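PDB 3JZD: iron-containing alcohol dehydrogenase from Ralstonia eutropha, which probably catalyses the NADH- or NADPH-dependent reduction of maleylacetate to 3-oxoadipate in the breakdown of aromatic compounds. Local coordinates for residues E32-K37 / G113-A118; V41-T44 / E50-R53; S171-I176 / D300-H305; G182-D187 / H267-N272. All coordinates share one frame; numbering follows the deposited sequence.

Contact 1: E32-K37 / G113-A118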
loop_
_atom_site.group_PDB
_atom_site.type_symbol
_atom_site.label_atom_id
_atom_site.label_comp_id
_atom_site.label_asym_id
_atom_site.label_seq_id
_atom_site.Cartn_x
_atom_site.Cartn_y
_atom_site.Cartn_z
ATOM N N GLU A 32 -15.935 18.590 5.329
ATOM C CA GLU A 32 -16.533 18.547 6.676
ATOM C C GLU A 32 -15.747 17.573 7.541
ATOM O O GLU A 32 -15.517 17.839 8.687
ATOM C CB GLU A 32 -18.031 18.132 6.637
ATOM C CG GLU A 32 -19.007 19.184 6.024
ATOM C CD GLU A 32 -20.417 18.650 5.628
ATOM O OE1 GLU A 32 -20.627 17.440 5.336
ATOM O OE2 GLU A 32 -21.329 19.493 5.573
ATOM N N ARG A 33 -15.293 16.470 6.957
ATOM C CA ARG A 33 -14.548 15.437 7.684
ATOM C C ARG A 33 -13.223 15.977 8.211
ATOM O O ARG A 33 -12.772 15.612 9.271
ATOM C CB ARG A 33 -14.345 14.247 6.747
ATOM C CG ARG A 33 -13.906 12.980 7.391
ATOM C CD ARG A 33 -13.940 11.810 6.396
ATOM N NE ARG A 33 -13.630 10.560 7.113
ATOM C CZ ARG A 33 -12.395 10.188 7.493
ATOM N NH1 ARG A 33 -11.338 10.944 7.208
ATOM N NH2 ARG A 33 -12.203 9.051 8.160
ATOM N N LEU A 34 -12.603 16.869 7.454
ATOM C CA LEU A 34 -11.379 17.518 7.861
ATOM C C LEU A 34 -11.662 18.587 8.926
ATOM O O LEU A 34 -10.745 19.157 9.483
ATOM C CB LEU A 34 -10.717 18.175 6.641
ATOM C CG LEU A 34 -10.128 17.204 5.634
ATOM C CD1 LEU A 34 -9.709 17.916 4.376
ATOM C CD2 LEU A 34 -8.951 16.458 6.288
ATOM N N GLY A 35 -12.931 18.843 9.209
ATOM C CA GLY A 35 -13.300 19.886 10.144
ATOM C C GLY A 35 -13.187 21.275 9.540
ATOM O O GLY A 35 -13.242 22.266 10.277
ATOM N N ALA A 36 -13.045 21.377 8.210
ATOM C CA ALA A 36 -12.894 22.691 7.563
ATOM C C ALA A 36 -14.261 23.346 7.304
ATOM O O ALA A 36 -15.258 22.646 7.024
ATOM C CB ALA A 36 -12.097 22.576 6.258
ATOM N N LYS A 37 -14.296 24.676 7.417
ATOM C CA LYS A 37 -15.502 25.468 7.220
ATOM C C LYS A 37 -15.475 26.401 5.987
ATOM O O LYS A 37 -16.526 26.855 5.558
ATOM C CB LYS A 37 -15.783 26.311 8.481
ATOM C CG LYS A 37 -15.981 25.527 9.791
ATOM N N GLY A 113 -0.113 25.752 6.063
ATOM C CA GLY A 113 -0.420 24.588 6.844
ATOM C C GLY A 113 -1.800 24.022 6.587
ATOM O O GLY A 113 -2.073 22.903 7.029
HETATM N N MSE A 114 -2.654 24.716 5.818
HETATM C CA MSE A 114 -4.031 24.230 5.607
HETATM C C MSE A 114 -4.110 22.914 4.828
HETATM O O MSE A 114 -3.295 22.637 3.958
HETATM C CB MSE A 114 -4.897 25.273 4.896
HETATM C CG MSE A 114 -4.625 25.448 3.405
HETATM SE SE MSE A 114 -5.911 26.743 2.682
HETATM C CE MSE A 114 -5.280 28.306 3.649
ATOM N N PRO A 115 -5.114 22.088 5.149
ATOM C CA PRO A 115 -5.253 20.831 4.427
ATOM C C PRO A 115 -5.621 21.053 2.977
ATOM O O PRO A 115 -6.292 22.032 2.657
ATOM C CB PRO A 115 -6.430 20.147 5.141
ATOM C CG PRO A 115 -7.183 21.291 5.750
ATOM C CD PRO A 115 -6.104 22.201 6.217
ATOM N N ILE A 116 -5.184 20.145 2.127
ATOM C CA ILE A 116 -5.607 20.139 0.738
ATOM C C ILE A 116 -6.431 18.886 0.457
ATOM O O ILE A 116 -6.048 17.778 0.885
ATOM C CB ILE A 116 -4.416 20.000 -0.259
ATOM C CG1 ILE A 116 -3.342 21.055 -0.004
ATOM C CG2 ILE A 116 -4.909 20.098 -1.706
ATOM C CD1 ILE A 116 -2.008 20.693 -0.704
ATOM N N VAL A 117 -7.561 19.075 -0.224
ATOM C CA VAL A 117 -8.324 17.976 -0.823
ATOM C C VAL A 117 -8.040 18.063 -2.342
ATOM O O VAL A 117 -8.356 19.074 -2.983
ATOM C CB VAL A 117 -9.841 18.095 -0.602
ATOM C CG1 VAL A 117 -10.625 16.983 -1.407
ATOM C CG2 VAL A 117 -10.175 18.106 0.883
ATOM N N ALA A 118 -7.420 17.031 -2.899
ATOM C CA ALA A 118 -7.069 17.010 -4.315
ATOM C C ALA A 118 -8.119 16.244 -5.095
ATOM O O ALA A 118 -8.531 15.160 -4.692
ATOM C CB ALA A 118 -5.633 16.374 -4.525
#
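L34 meets P115 and V117 where the turn after helix 27-33 faces the start of strand 116-120, and the nearest CA atoms, those of L34 and P115, are 7.8 Å apart. The helix closes in a Schellman motif. G35 takes a positive phi, and its N bonds back to E32 O at 2.8 Å.

One methyl group of L34 makes both close contacts. L34 CD1 lies 3.5 Å from V117 CG2 and 4.0 Å from P115 CB. The L34 side chain and the proline ring run alongside each other, pointing opposite ways, and L34 slants across V117. In L34, CG is anti to the carbonyl carbon (chi1 -70°), which sends the branch toward the strand. V117 answers with CG2, the methyl beside its own backbone N. I116 points to the other side of the strand and packs on A109 of helix 99-112.

R151 also touches both L34 and P115. Nearby, R33 forms a salt bridge with E11 of the second subunit. V117 bonds through its backbone to A93 and A95 in the adjacent strand. A leucine from the turn after a helix, packed on the start of a strand of the parallel sheet, fits the Rossmann-like, nucleotide-binding N-terminal domain of iron-containing alcohol dehydrogenases.

Contact 2: V41-T44 / E50-R53. With NAD (nicotinamide-adenine-dinucleotide), chain E.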
loop_
_atom_site.group_PDB
_atom_site.type_symbol
_atom_site.label_atom_id
_atom_site.label_comp_id
_atom_site.label_asym_id
_atom_site.label_seq_id
_atom_site.Cartn_x
_atom_site.Cartn_y
_atom_site.Cartn_z
ATOM N N VAL A 41 -11.578 26.784 -3.709
ATOM C CA VAL A 41 -11.453 25.906 -4.860
ATOM C C VAL A 41 -10.461 26.540 -5.836
ATOM O O VAL A 41 -10.576 27.742 -6.193
ATOM C CB VAL A 41 -12.824 25.677 -5.554
ATOM C CG1 VAL A 41 -12.639 24.696 -6.757
ATOM C CG2 VAL A 41 -13.883 25.185 -4.532
ATOM N N LEU A 42 -9.520 25.721 -6.286
ATOM C CA LEU A 42 -8.454 26.140 -7.146
ATOM C C LEU A 42 -8.571 25.487 -8.502
ATOM O O LEU A 42 -8.925 24.297 -8.600
ATOM C CB LEU A 42 -7.118 25.698 -6.532
ATOM C CG LEU A 42 -6.804 26.067 -5.083
ATOM C CD1 LEU A 42 -5.498 25.382 -4.572
ATOM C CD2 LEU A 42 -6.740 27.575 -4.959
ATOM N N CYS A 43 -8.236 26.233 -9.545
ATOM C CA CYS A 43 -8.190 25.677 -10.905
ATOM C C CYS A 43 -7.393 26.563 -11.829
ATOM O O CYS A 43 -6.989 27.669 -11.448
ATOM C CB CYS A 43 -9.608 25.505 -11.477
ATOM S SG CYS A 43 -10.564 27.025 -11.615
ATOM N N THR A 44 -7.166 26.068 -13.039
ATOM C CA THR A 44 -6.567 26.866 -14.089
ATOM C C THR A 44 -7.762 27.627 -14.719
ATOM O O THR A 44 -8.915 27.236 -14.515
ATOM C CB THR A 44 -5.934 26.007 -15.183
ATOM O OG1 THR A 44 -6.938 25.152 -15.733
ATOM C CG2 THR A 44 -4.808 25.152 -14.665
ATOM N N GLU A 50 -15.549 23.120 -14.085
ATOM C CA GLU A 50 -15.462 22.022 -13.105
ATOM C C GLU A 50 -15.357 22.613 -11.722
ATOM O O GLU A 50 -16.047 22.186 -10.813
ATOM C CB GLU A 50 -14.228 21.141 -13.331
ATOM C CG GLU A 50 -14.200 20.358 -14.613
ATOM C CD GLU A 50 -13.454 21.062 -15.773
ATOM O OE1 GLU A 50 -13.901 22.161 -16.217
ATOM O OE2 GLU A 50 -12.452 20.448 -16.265
ATOM N N ALA A 51 -14.493 23.610 -11.574
ATOM C CA ALA A 51 -14.322 24.304 -10.287
ATOM C C ALA A 51 -15.648 24.852 -9.756
ATOM O O ALA A 51 -15.929 24.750 -8.566
ATOM C CB ALA A 51 -13.301 25.395 -10.412
ATOM N N GLU A 52 -16.476 25.427 -10.636
ATOM C CA GLU A 52 -17.774 25.978 -10.216
ATOM C C GLU A 52 -18.722 24.916 -9.735
ATOM O O GLU A 52 -19.456 25.143 -8.785
ATOM C CB GLU A 52 -18.456 26.793 -11.319
ATOM C CG GLU A 52 -17.855 28.169 -11.497
ATOM C CD GLU A 52 -17.999 29.079 -10.268
ATOM O OE1 GLU A 52 -18.882 28.821 -9.413
ATOM O OE2 GLU A 52 -17.231 30.077 -10.184
ATOM N N ARG A 53 -18.738 23.766 -10.405
ATOM C CA ARG A 53 -19.552 22.646 -9.935
ATOM C C ARG A 53 -19.094 22.203 -8.547
ATOM O O ARG A 53 -19.926 21.933 -7.698
ATOM C CB ARG A 53 -19.545 21.506 -10.962
ATOM C CG ARG A 53 -20.500 21.857 -12.143
ATOM C CD ARG A 53 -20.441 20.853 -13.281
ATOM N NE ARG A 53 -20.863 19.493 -12.902
ATOM C CZ ARG A 53 -21.951 18.841 -13.323
ATOM N NH1 ARG A 53 -22.827 19.372 -14.180
ATOM N NH2 ARG A 53 -22.141 17.605 -12.890
HETATM P PA NAD E . -1.409 20.456 -16.116
HETATM O O1A NAD E . -1.890 20.453 -14.695
HETATM O O2A NAD E . -0.338 21.451 -16.246
HETATM O O5B NAD E . -2.650 20.540 -17.135
HETATM C C5B NAD E . -2.448 20.906 -18.498
HETATM C C4B NAD E . -3.736 21.489 -19.051
HETATM O O4B NAD E . -4.759 20.516 -19.134
HETATM C C3B NAD E . -4.284 22.576 -18.134
HETATM O O3B NAD E . -4.763 23.662 -18.874
HETATM C C2B NAD E . -5.471 21.938 -17.454
HETATM O O2B NAD E . -6.440 22.886 -17.070
HETATM C C1B NAD E . -5.951 20.984 -18.543
HETATM N N9A NAD E . -6.681 19.839 -18.000
HETATM C C8A NAD E . -6.229 19.050 -16.973
HETATM N N7A NAD E . -7.137 18.082 -16.768
HETATM C C5A NAD E . -8.162 18.230 -17.619
HETATM C C6A NAD E . -9.367 17.535 -17.791
HETATM N N6A NAD E . -9.570 16.325 -17.309
HETATM N N1A NAD E . -10.251 17.985 -18.742
HETATM C C2A NAD E . -9.961 19.090 -19.506
HETATM N N3A NAD E . -8.767 19.770 -19.345
HETATM C C4A NAD E . -7.884 19.358 -18.393
HETATM O O3 NAD E . -0.789 19.060 -16.631
HETATM P PN NAD E . -0.193 17.867 -15.728
HETATM O O1N NAD E . 0.653 17.081 -16.728
HETATM O O2N NAD E . -1.274 17.245 -14.936
HETATM O O5D NAD E . 0.734 18.525 -14.653
HETATM C C5D NAD E . 2.086 18.748 -14.925
HETATM C C4D NAD E . 2.600 19.690 -13.854
HETATM O O4D NAD E . 2.520 19.006 -12.629
HETATM C C3D NAD E . 4.062 20.040 -14.050
HETATM O O3D NAD E . 4.300 21.265 -13.427
HETATM C C2D NAD E . 4.760 18.936 -13.320
HETATM O O2D NAD E . 6.087 19.268 -12.997
HETATM C C1D NAD E . 3.824 18.800 -12.117
HETATM N N1N NAD E . 3.973 17.492 -11.459
HETATM C C2N NAD E . 4.439 17.474 -10.169
HETATM C C3N NAD E . 4.593 16.269 -9.498
HETATM C C7N NAD E . 5.018 16.251 -8.047
HETATM O O7N NAD E . 5.114 15.036 -7.367
HETATM N N7N NAD E . 5.264 17.358 -7.371
HETATM C C4N NAD E . 4.263 15.074 -10.157
HETATM C C5N NAD E . 3.783 15.104 -11.462
HETATM C C6N NAD E . 3.617 16.335 -12.101
#
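A51 turns its methyl group toward the strand, and V41 and C43 point back at it from alternate positions. The closest CA pair is C43 and A51, at 6.3 Å. C43 SG is 3.4 Å from A51 CB, a snug fit. V41 reaches the same methyl from further along the strand, with CG1 3.8 Å from A51 CB. V41 CG1 also lies 3.8 Å from A51 O, so this branch packs on the helix backbone as well.

The torsions explain the approach. V41 CG1 stands anti to its backbone N (chi1 -178°), which turns this methyl to A51. In C43, SG sits between the backbone N and the carbonyl carbon (chi1 61°), which sets the sulfur beside the alanine methyl. V65 of the next strand touches V41, C43 and A51 and completes the apolar patch. L42 points away and touches T101 and I108 of helix 99-112. The strand is therefore packed by helices on both faces.

This is the first part of the beta-alpha-beta unit made by strand 39-42, helix 48-58 and strand 62-66. Just past the strand, T44 OG1 donates a hydrogen bond of 2.7 Å to O2B of NAD. E50 OE2 bonds to Q47 NE2, and Q47 OE1 is itself bonded to the cofactor, so E50 acts as a second-shell residue.

The chemistry divides cleanly. The small A51 side chain probably lets the helix lie close to the strand, while T44, just after the strand, bonds the adenosine ribose hydroxyl O2B of NAD.

Contact 3: S171-I176 / D300-H305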
loop_
_atom_site.group_PDB
_atom_site.type_symbol
_atom_site.label_atom_id
_atom_site.label_comp_id
_atom_site.label_asym_id
_atom_site.label_seq_id
_atom_site.Cartn_x
_atom_site.Cartn_y
_atom_site.Cartn_z
ATOM N N SER A 171 -0.165 12.034 -20.521
ATOM C CA SER A 171 -0.160 12.061 -19.064
ATOM C C SER A 171 -0.085 10.613 -18.573
ATOM O O SER A 171 0.501 10.349 -17.561
ATOM C CB SER A 171 -1.415 12.731 -18.506
ATOM O OG SER A 171 -1.357 12.816 -17.078
ATOM N N ALA A 172 -0.667 9.688 -19.318
ATOM C CA ALA A 172 -0.671 8.287 -18.925
ATOM C C ALA A 172 0.738 7.731 -18.962
ATOM O O ALA A 172 1.103 6.926 -18.110
ATOM C CB ALA A 172 -1.618 7.482 -19.815
ATOM N N LEU A 173 1.538 8.161 -19.952
ATOM C CA LEU A 173 2.947 7.730 -20.051
ATOM C C LEU A 173 3.795 8.408 -18.996
ATOM O O LEU A 173 4.721 7.798 -18.474
ATOM C CB LEU A 173 3.479 7.905 -21.489
ATOM C CG LEU A 173 2.951 6.716 -22.314
ATOM C CD1 LEU A 173 2.741 6.996 -23.724
ATOM C CD2 LEU A 173 3.925 5.535 -22.101
ATOM N N ASN A 174 3.426 9.630 -18.606
ATOM C CA ASN A 174 4.095 10.314 -17.498
ATOM C C ASN A 174 3.948 9.434 -16.229
ATOM O O ASN A 174 4.914 9.170 -15.515
ATOM C CB ASN A 174 3.493 11.705 -17.363
ATOM C CG ASN A 174 4.062 12.518 -16.235
ATOM O OD1 ASN A 174 5.080 12.183 -15.615
ATOM N ND2 ASN A 174 3.401 13.604 -15.960
ATOM N N ALA A 175 2.750 8.934 -15.985
ATOM C CA ALA A 175 2.505 8.081 -14.821
ATOM C C ALA A 175 3.310 6.766 -14.944
ATOM O O ALA A 175 3.943 6.349 -13.995
ATOM C CB ALA A 175 1.023 7.792 -14.701
ATOM N N ILE A 176 3.290 6.140 -16.130
ATOM C CA ILE A 176 4.060 4.904 -16.351
ATOM C C ILE A 176 5.540 5.145 -16.058
ATOM O O ILE A 176 6.187 4.292 -15.485
ATOM C CB ILE A 176 3.869 4.337 -17.783
ATOM C CG1 ILE A 176 2.493 3.709 -17.895
ATOM C CG2 ILE A 176 4.995 3.303 -18.135
ATOM C CD1 ILE A 176 2.058 3.323 -19.281
ATOM N N ASP A 300 5.901 2.352 -28.943
ATOM C CA ASP A 300 4.711 1.973 -29.722
ATOM C C ASP A 300 3.410 2.372 -29.039
ATOM O O ASP A 300 2.444 2.723 -29.709
ATOM C CB ASP A 300 4.634 0.460 -29.997
ATOM C CG ASP A 300 5.688 -0.030 -30.926
ATOM O OD1 ASP A 300 6.374 0.799 -31.565
ATOM O OD2 ASP A 300 5.868 -1.279 -31.001
ATOM N N LEU A 301 3.356 2.286 -27.718
ATOM C CA LEU A 301 2.129 2.644 -26.993
ATOM C C LEU A 301 1.805 4.123 -27.209
ATOM O O LEU A 301 0.614 4.525 -27.320
ATOM C CB LEU A 301 2.311 2.376 -25.493
ATOM C CG LEU A 301 1.130 2.431 -24.528
ATOM C CD1 LEU A 301 0.076 1.445 -25.018
ATOM C CD2 LEU A 301 1.649 2.083 -23.120
ATOM N N ALA A 302 2.866 4.938 -27.308
ATOM C CA ALA A 302 2.688 6.365 -27.553
ATOM C C ALA A 302 2.303 6.573 -29.001
ATOM O O ALA A 302 1.305 7.234 -29.303
ATOM C CB ALA A 302 3.982 7.174 -27.257
ATOM N N GLN A 303 3.116 6.011 -29.887
ATOM C CA GLN A 303 2.940 6.247 -31.303
ATOM C C GLN A 303 1.610 5.788 -31.899
ATOM O O GLN A 303 0.978 6.530 -32.636
ATOM C CB GLN A 303 4.046 5.610 -32.102
ATOM C CG GLN A 303 4.094 6.303 -33.464
ATOM C CD GLN A 303 4.986 5.638 -34.423
ATOM O OE1 GLN A 303 5.009 4.412 -34.508
ATOM N NE2 GLN A 303 5.707 6.434 -35.207
ATOM N N ARG A 304 1.204 4.572 -31.548
ATOM C CA ARG A 304 -0.030 3.965 -32.003
ATOM C C ARG A 304 -1.262 4.789 -31.605
ATOM O O ARG A 304 -2.290 4.723 -32.269
ATOM C CB ARG A 304 -0.119 2.569 -31.371
ATOM C CG ARG A 304 -1.394 1.786 -31.600
ATOM C CD ARG A 304 -1.403 0.419 -30.781
ATOM N NE ARG A 304 -0.230 -0.445 -31.039
ATOM C CZ ARG A 304 0.734 -0.792 -30.162
ATOM N NH1 ARG A 304 0.716 -0.414 -28.840
ATOM N NH2 ARG A 304 1.725 -1.577 -30.624
ATOM N N HIS A 305 -1.168 5.575 -30.542
ATOM C CA HIS A 305 -2.322 6.323 -30.087
ATOM C C HIS A 305 -2.159 7.816 -30.255
ATOM O O HIS A 305 -2.680 8.578 -29.472
ATOM C CB HIS A 305 -2.665 5.964 -28.647
ATOM C CG HIS A 305 -2.832 4.498 -28.455
ATOM N ND1 HIS A 305 -1.837 3.712 -27.931
ATOM C CD2 HIS A 305 -3.824 3.658 -28.825
ATOM C CE1 HIS A 305 -2.228 2.451 -27.939
ATOM N NE2 HIS A 305 -3.429 2.390 -28.477
#
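L173 has the most surface buried here, followed by L301 and then A302. L173 sends its two methyls to different partners. CD1 rests on A302, 3.7 Å from its CB and 3.9 Å from its CA. CD2 faces L301 CD2 at a looser 4.3 Å. In L173, CG is anti to the carbonyl carbon (chi1 -79°), and the fork of the side chain opens toward the other helix.

L301 works mainly through CD2. That methyl also meets I176 CD1 at 4.1 Å, with the two side chains slanting across each other. L301 therefore touches two residues about one helical turn apart on segment 171-176. A302 has a short side chain, and this is where the backbones come nearest, with the CA atoms of L173 and A302 7.6 Å apart.

Both segments belong to the helical C-terminal domain of the iron-containing alcohol dehydrogenase fold. They run almost exactly antiparallel, at 175°, with axes 11.0 Å apart. Leucine and isoleucine side chains span this distance. Helix 257-272 packs against them: T262 touches L173 and A302, and L265 touches I176.

Segment 300-305 ends in a local polar bond. H305 ND1 donates to L301 O over 2.7 Å, nearly straight at 169°. The oxygen lies in the ring plane and the donor meets one of its lone pairs, which should fix the rotation of the imidazole. F211 meets this ring edge-to-face. At the start of segment 171-176, S171 OG bonds to Y123 N, next to the NAD-binding T122.

Contact 4: G182-D187 / H267-N272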
loop_
_atom_site.group_PDB
_atom_site.type_symbol
_atom_site.label_atom_id
_atom_site.label_comp_id
_atom_site.label_asym_id
_atom_site.label_seq_id
_atom_site.Cartn_x
_atom_site.Cartn_y
_atom_site.Cartn_z
ATOM N N GLY A 182 10.639 3.574 -10.642
ATOM C CA GLY A 182 10.429 3.043 -9.311
ATOM C C GLY A 182 10.933 1.599 -9.219
ATOM O O GLY A 182 11.510 1.183 -8.219
ATOM N N LEU A 183 10.730 0.833 -10.284
ATOM C CA LEU A 183 11.164 -0.547 -10.276
ATOM C C LEU A 183 12.673 -0.676 -10.146
ATOM O O LEU A 183 13.146 -1.719 -9.775
ATOM C CB LEU A 183 10.638 -1.283 -11.515
ATOM C CG LEU A 183 9.150 -1.571 -11.494
ATOM C CD1 LEU A 183 8.610 -1.860 -12.909
ATOM C CD2 LEU A 183 8.894 -2.733 -10.530
ATOM N N TYR A 184 13.452 0.327 -10.553
ATOM C CA TYR A 184 14.891 0.211 -10.398
ATOM C C TYR A 184 15.508 1.229 -9.454
ATOM O O TYR A 184 16.706 1.446 -9.459
ATOM C CB TYR A 184 15.580 0.197 -11.748
ATOM C CG TYR A 184 15.377 1.365 -12.686
ATOM C CD1 TYR A 184 15.993 2.582 -12.455
ATOM C CD2 TYR A 184 14.687 1.204 -13.899
ATOM C CE1 TYR A 184 15.865 3.626 -13.370
ATOM C CE2 TYR A 184 14.575 2.244 -14.815
ATOM C CZ TYR A 184 15.168 3.436 -14.544
ATOM O OH TYR A 184 15.090 4.451 -15.442
ATOM N N ALA A 185 14.675 1.803 -8.600
ATOM C CA ALA A 185 15.109 2.811 -7.669
ATOM C C ALA A 185 16.173 2.242 -6.776
ATOM O O ALA A 185 16.162 1.074 -6.449
ATOM C CB ALA A 185 13.959 3.279 -6.802
ATOM N N ARG A 186 17.076 3.101 -6.351
ATOM C CA ARG A 186 18.096 2.672 -5.444
ATOM C C ARG A 186 17.454 2.164 -4.170
ATOM O O ARG A 186 17.973 1.268 -3.540
ATOM C CB ARG A 186 18.989 3.853 -5.150
ATOM C CG ARG A 186 20.183 3.532 -4.362
ATOM C CD ARG A 186 20.819 4.832 -4.000
ATOM N NE ARG A 186 22.117 4.596 -3.417
ATOM C CZ ARG A 186 22.978 5.564 -3.146
ATOM N NH1 ARG A 186 22.651 6.837 -3.391
ATOM N NH2 ARG A 186 24.165 5.259 -2.629
ATOM N N ASP A 187 16.309 2.733 -3.805
ATOM C CA ASP A 187 15.568 2.354 -2.584
ATOM C C ASP A 187 14.267 1.610 -2.906
ATOM O O ASP A 187 13.263 1.677 -2.182
ATOM C CB ASP A 187 15.314 3.584 -1.692
ATOM C CG ASP A 187 14.539 4.695 -2.398
ATOM O OD1 ASP A 187 14.491 4.726 -3.655
ATOM O OD2 ASP A 187 13.976 5.547 -1.676
ATOM N N HIS A 267 13.786 6.181 -24.494
ATOM C CA HIS A 267 15.236 6.390 -24.646
ATOM C C HIS A 267 15.967 6.373 -23.313
ATOM O O HIS A 267 17.132 5.943 -23.231
ATOM C CB HIS A 267 15.487 7.686 -25.427
ATOM C CG HIS A 267 14.819 7.683 -26.764
ATOM N ND1 HIS A 267 13.590 8.279 -26.991
ATOM C CD2 HIS A 267 15.137 7.033 -27.901
ATOM C CE1 HIS A 267 13.222 8.043 -28.235
ATOM N NE2 HIS A 267 14.150 7.300 -28.808
ATOM N N ALA A 268 15.290 6.851 -22.274
ATOM C CA ALA A 268 15.847 6.797 -20.930
ATOM C C ALA A 268 15.868 5.310 -20.523
ATOM O O ALA A 268 16.841 4.820 -19.905
ATOM C CB ALA A 268 15.008 7.673 -19.929
ATOM N N LEU A 269 14.825 4.561 -20.884
ATOM C CA LEU A 269 14.828 3.125 -20.570
ATOM C C LEU A 269 15.913 2.424 -21.400
ATOM O O LEU A 269 16.672 1.616 -20.867
ATOM C CB LEU A 269 13.449 2.470 -20.729
ATOM C CG LEU A 269 12.348 2.974 -19.766
ATOM C CD1 LEU A 269 11.041 2.375 -20.077
ATOM C CD2 LEU A 269 12.688 2.733 -18.278
ATOM N N ALA A 270 16.029 2.738 -22.689
ATOM C CA ALA A 270 17.082 2.099 -23.489
ATOM C C ALA A 270 18.490 2.344 -22.874
ATOM O O ALA A 270 19.353 1.440 -22.866
ATOM C CB ALA A 270 17.048 2.569 -24.958
ATOM N N TYR A 271 18.701 3.547 -22.334
ATOM C CA TYR A 271 19.984 3.926 -21.746
ATOM C C TYR A 271 20.285 3.057 -20.512
ATOM O O TYR A 271 21.400 2.599 -20.314
ATOM C CB TYR A 271 19.928 5.393 -21.332
ATOM C CG TYR A 271 21.220 5.955 -20.846
ATOM C CD1 TYR A 271 21.648 5.745 -19.540
ATOM C CD2 TYR A 271 22.012 6.759 -21.677
ATOM C CE1 TYR A 271 22.843 6.286 -19.066
ATOM C CE2 TYR A 271 23.226 7.300 -21.208
ATOM C CZ TYR A 271 23.621 7.068 -19.908
ATOM O OH TYR A 271 24.813 7.574 -19.467
ATOM N N ASN A 272 19.286 2.880 -19.654
ATOM C CA ASN A 272 19.455 2.102 -18.439
ATOM C C ASN A 272 19.245 0.585 -18.529
ATOM O O ASN A 272 19.631 -0.138 -17.588
ATOM C CB ASN A 272 18.519 2.668 -17.362
ATOM C CG ASN A 272 19.052 3.951 -16.737
ATOM O OD1 ASN A 272 20.268 4.267 -16.809
ATOM N ND2 ASN A 272 18.153 4.704 -16.114
#
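This is a buried tyrosine contact, part polar and part apolar, between the turn after helix 165-182 and the last turn of helix 257-272. Y184 provides one side of it, and N272 and L269 the other. The CA atoms of Y184 and N272 are 9.4 Å apart, so side chains bridge the distance.

N272 ND2 donates to Y184 OH at 3.1 Å, with an N-H...O angle of 157°. The hydroxyl oxygen lies within a few degrees of the amide plane. The amide itself stands almost at a right angle to the phenol ring, with 85° between the planes. ND2 approaches the hydroxyl end of the ring obliquely and is 3.6 Å from CZ of Y184. L269 comes to the rim of the ring, with CD2 in its plane, 4.0 Å from Y184 CE2.

Y184 is the third residue of a type I turn from G182 to A185, closed by A185 N bonding to G182 O at 3.2 Å. The Y184 ring leaves the backbone between the N and the carbonyl carbon (chi1 58°), which carries the hydroxyl across to the helix.

The polar ends have further partners. Y184 OH also bonds to E181 OE2, and N272 OD1 takes a bond from N335 ND2. Two bonds thus grip the hydroxyl, and both ends of the N272 amide are used. A279 and M280 of helix 277-287 touch the tyrosine as well. The contact ties an interhelical turn to a helix C-terminus within the all-helical C-terminal domain of the iron-containing alcohol dehydrogenase family.

Contacts 1 and 2 share the parallel sheet of the N-terminal region; contacts 3 and 4 join helices and a turn of the C-terminal region. Contact 2 is nested within the loop closed by contact 1, as contact 4 is within that of contact 3. Contact 1 is partly exposed, while the touching residues of the other three are buried. Segment 171-176 and G182 lie on helix 165-182, so contacts 3 and 4 use one helix and its exit, with nearest atoms about 6 Å apart. Contacts 1, 2 and 3 are apolar across their segments. Contact 4 alone has a hydrogen bond between its two segments. Contact 2 alone includes a residue that binds NAD.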